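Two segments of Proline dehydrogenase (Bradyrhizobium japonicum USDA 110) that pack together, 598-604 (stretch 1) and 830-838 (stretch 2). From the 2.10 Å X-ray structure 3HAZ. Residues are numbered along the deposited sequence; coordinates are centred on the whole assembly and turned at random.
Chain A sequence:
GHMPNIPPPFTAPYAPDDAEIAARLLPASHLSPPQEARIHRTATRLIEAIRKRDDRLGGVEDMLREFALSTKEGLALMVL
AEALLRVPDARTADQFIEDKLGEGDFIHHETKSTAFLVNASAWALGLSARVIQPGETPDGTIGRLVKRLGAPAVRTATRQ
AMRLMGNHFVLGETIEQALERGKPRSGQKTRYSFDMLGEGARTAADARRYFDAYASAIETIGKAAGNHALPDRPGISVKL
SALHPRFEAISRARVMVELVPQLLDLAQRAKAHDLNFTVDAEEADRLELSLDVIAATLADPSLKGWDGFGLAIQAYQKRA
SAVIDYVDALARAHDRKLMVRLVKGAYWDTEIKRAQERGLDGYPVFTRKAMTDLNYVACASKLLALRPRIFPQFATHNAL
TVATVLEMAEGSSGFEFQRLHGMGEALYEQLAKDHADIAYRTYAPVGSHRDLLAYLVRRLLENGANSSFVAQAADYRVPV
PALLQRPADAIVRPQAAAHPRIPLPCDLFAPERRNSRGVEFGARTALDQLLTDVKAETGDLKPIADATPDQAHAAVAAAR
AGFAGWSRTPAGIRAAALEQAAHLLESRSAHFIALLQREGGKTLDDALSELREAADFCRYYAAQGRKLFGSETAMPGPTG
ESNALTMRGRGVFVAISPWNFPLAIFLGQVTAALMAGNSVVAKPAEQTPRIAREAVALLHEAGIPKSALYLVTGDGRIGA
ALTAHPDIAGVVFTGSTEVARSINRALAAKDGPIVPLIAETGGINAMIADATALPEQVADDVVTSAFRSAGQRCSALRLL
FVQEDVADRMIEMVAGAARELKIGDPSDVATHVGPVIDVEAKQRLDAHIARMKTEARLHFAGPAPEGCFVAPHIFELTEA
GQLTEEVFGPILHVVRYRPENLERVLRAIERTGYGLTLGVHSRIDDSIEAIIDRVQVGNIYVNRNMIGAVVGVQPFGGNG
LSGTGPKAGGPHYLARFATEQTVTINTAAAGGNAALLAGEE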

# COMPACT_ATOMS: atom_id res chain seq x y z
N ARG A 598 -13.66 5.12 53.61
CA ARG A 598 -13.37 5.06 55.05
C ARG A 598 -12.13 5.86 55.43
O ARG A 598 -12.20 6.74 56.28
CB ARG A 598 -13.21 3.60 55.51
CG ARG A 598 -14.48 2.96 56.04
CD ARG A 598 -14.72 3.33 57.50
N GLU A 599 -11.01 5.55 54.80
CA GLU A 599 -9.75 6.22 55.12
C GLU A 599 -9.64 7.57 54.41
O GLU A 599 -9.09 8.52 54.96
CB GLU A 599 -8.55 5.33 54.76
CG GLU A 599 -7.21 5.84 55.32
CD GLU A 599 -6.02 4.96 54.94
OE1 GLU A 599 -6.00 4.45 53.79
OE2 GLU A 599 -5.11 4.79 55.78
N GLY A 600 -10.16 7.65 53.19
CA GLY A 600 -10.06 8.86 52.40
C GLY A 600 -11.21 9.84 52.58
O GLY A 600 -11.08 11.02 52.26
N GLY A 601 -12.33 9.35 53.08
CA GLY A 601 -13.51 10.19 53.26
C GLY A 601 -14.15 10.62 51.94
O GLY A 601 -14.82 11.65 51.87
N LYS A 602 -13.95 9.82 50.90
CA LYS A 602 -14.43 10.19 49.57
C LYS A 602 -15.86 9.71 49.33
O LYS A 602 -16.24 8.63 49.77
CB LYS A 602 -13.51 9.62 48.50
CG LYS A 602 -12.10 10.17 48.54
CD LYS A 602 -11.43 10.01 47.20
CE LYS A 602 -10.27 10.97 47.03
NZ LYS A 602 -9.82 11.01 45.60
N THR A 603 -16.65 10.53 48.63
CA THR A 603 -17.98 10.12 48.18
C THR A 603 -17.85 8.98 47.17
O THR A 603 -16.76 8.72 46.65
CB THR A 603 -18.79 11.30 47.56
OG1 THR A 603 -17.97 12.01 46.62
CG2 THR A 603 -19.24 12.26 48.64
N LEU A 604 -18.96 8.30 46.88
CA LEU A 604 -18.92 7.10 46.05
C LEU A 604 -18.36 7.35 44.65
O LEU A 604 -17.56 6.57 44.16
CB LEU A 604 -20.30 6.44 45.97
CG LEU A 604 -20.36 5.13 45.18
CD1 LEU A 604 -19.39 4.11 45.74
CD2 LEU A 604 -21.77 4.58 45.17
N ALA A 830 -26.38 9.80 49.02
CA ALA A 830 -26.95 11.12 48.73
C ALA A 830 -25.96 12.25 48.99
O ALA A 830 -26.22 13.40 48.65
CB ALA A 830 -28.21 11.32 49.55
N THR A 831 -24.82 11.93 49.60
CA THR A 831 -23.84 12.95 49.97
C THR A 831 -23.08 13.49 48.77
O THR A 831 -22.66 12.72 47.90
CB THR A 831 -22.82 12.40 50.99
OG1 THR A 831 -23.52 12.04 52.19
CG2 THR A 831 -21.77 13.45 51.33
N HIS A 832 -22.93 14.80 48.72
CA HIS A 832 -22.21 15.46 47.64
C HIS A 832 -20.84 15.90 48.13
O HIS A 832 -19.86 15.87 47.39
CB HIS A 832 -22.98 16.70 47.15
CG HIS A 832 -24.25 16.38 46.43
ND1 HIS A 832 -25.49 16.80 46.87
CD2 HIS A 832 -24.47 15.69 45.29
CE1 HIS A 832 -26.41 16.37 46.03
NE2 HIS A 832 -25.83 15.70 45.06
N VAL A 833 -20.78 16.30 49.40
CA VAL A 833 -19.55 16.81 49.98
C VAL A 833 -19.25 16.10 51.29
O VAL A 833 -19.99 16.24 52.26
CB VAL A 833 -19.65 18.32 50.25
CG1 VAL A 833 -18.35 18.82 50.88
CG2 VAL A 833 -19.97 19.08 48.97
N GLY A 834 -18.16 15.34 51.30
CA GLY A 834 -17.75 14.63 52.49
C GLY A 834 -16.88 15.49 53.38
O GLY A 834 -16.72 16.69 53.12
N PRO A 835 -16.31 14.90 54.44
CA PRO A 835 -15.51 15.68 55.39
C PRO A 835 -14.15 16.01 54.82
O PRO A 835 -13.69 15.33 53.90
CB PRO A 835 -15.36 14.73 56.58
CG PRO A 835 -15.50 13.36 56.01
CD PRO A 835 -16.35 13.46 54.77
N VAL A 836 -13.51 17.04 55.35
CA VAL A 836 -12.11 17.28 55.02
C VAL A 836 -11.25 16.26 55.78
O VAL A 836 -11.73 15.60 56.70
CB VAL A 836 -11.69 18.72 55.31
CG1 VAL A 836 -12.48 19.67 54.43
CG2 VAL A 836 -11.89 19.06 56.78
N ILE A 837 -9.99 16.12 55.38
CA ILE A 837 -9.17 14.98 55.80
C ILE A 837 -8.91 14.88 57.32
O ILE A 837 -8.99 13.79 57.88
CB ILE A 837 -7.84 14.92 55.01
CG1 ILE A 837 -7.11 13.60 55.28
CG2 ILE A 837 -6.97 16.13 55.33
CD1 ILE A 837 -7.93 12.36 54.97
N ASP A 838 -8.61 16.00 57.98
CA ASP A 838 -8.34 15.97 59.41
C ASP A 838 -8.62 17.30 60.12
O ASP A 838 -8.92 18.32 59.49
CB ASP A 838 -6.89 15.54 59.69
CG ASP A 838 -5.86 16.45 59.05
OD1 ASP A 838 -6.20 17.60 58.70
OD2 ASP A 838 -4.70 16.02 58.89
O HOH W 1 -11.19 13.92 53.43
O HOH W 2 -14.24 14.30 51.61
O HOH W 3 -17.48 15.13 46.24

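Two irregular stretches, far apart in sequence, run roughly antiparallel here, their end-to-end directions 147° apart, and bury a modest 250 Å² between them. No direct hydrogen bond crosses the contact; apolar carbons and three bridging waters do the work.

Walking along stretch 1, Arg598 stays out of reach. The CA-to-CB bond of Glu599 points away, its carboxylate is hydrogen-bonded elsewhere in the structure, and its backbone makes the contact: Glu599 O lies 4.0 Å from Ile837 CD1. The CB of Ile837 leaves the backbone sideways, but the t, p rotamer brings its end nearer, laying its CD1 methyl against the Glu599 carbonyl. At Gly600 the carbonyl meets water: water 1 donates to Gly600 O at 3.1 Å and to Pro835 O at 2.9 Å, joining two acceptors that could not bond each other directly.

Gly601 follows the helix with positive phi, a conformation that favours glycine. Here the backbones draw close, Gly601 CA to Gly834 CA at 6.2 Å. Gly601 O sits 3.7 Å from Pro835 CD, and water 2 repeats the bridging rule, donating to Gly601 O at 2.7 Å and Pro835 O at 2.6 Å. Gly834 suits this approach: an ideal CB there would point toward stretch 1 and clash with Gly601 O at 2.8 Å.

Lys602 makes no contact. Thr603 has the largest covered area, 69 Å². Its methyl rests against the backbone of stretch 2, with Thr603 CG2 3.5 Å from Thr831 O, and meets a like group, Thr603 CG2 lying 3.9 Å from Thr831 CG2. Thr603 occupies an N-cap position without making a capping bond; its hydroxyl is hydrogen-bonded to water 3, which lies 3.2 Å from Thr603 OG1 and donates to His832 O at 2.7 Å. Leu604, sideways, makes no contact.

The rule is economical: glycine permits closeness, methyls fill, and water reconciles facing carbonyls.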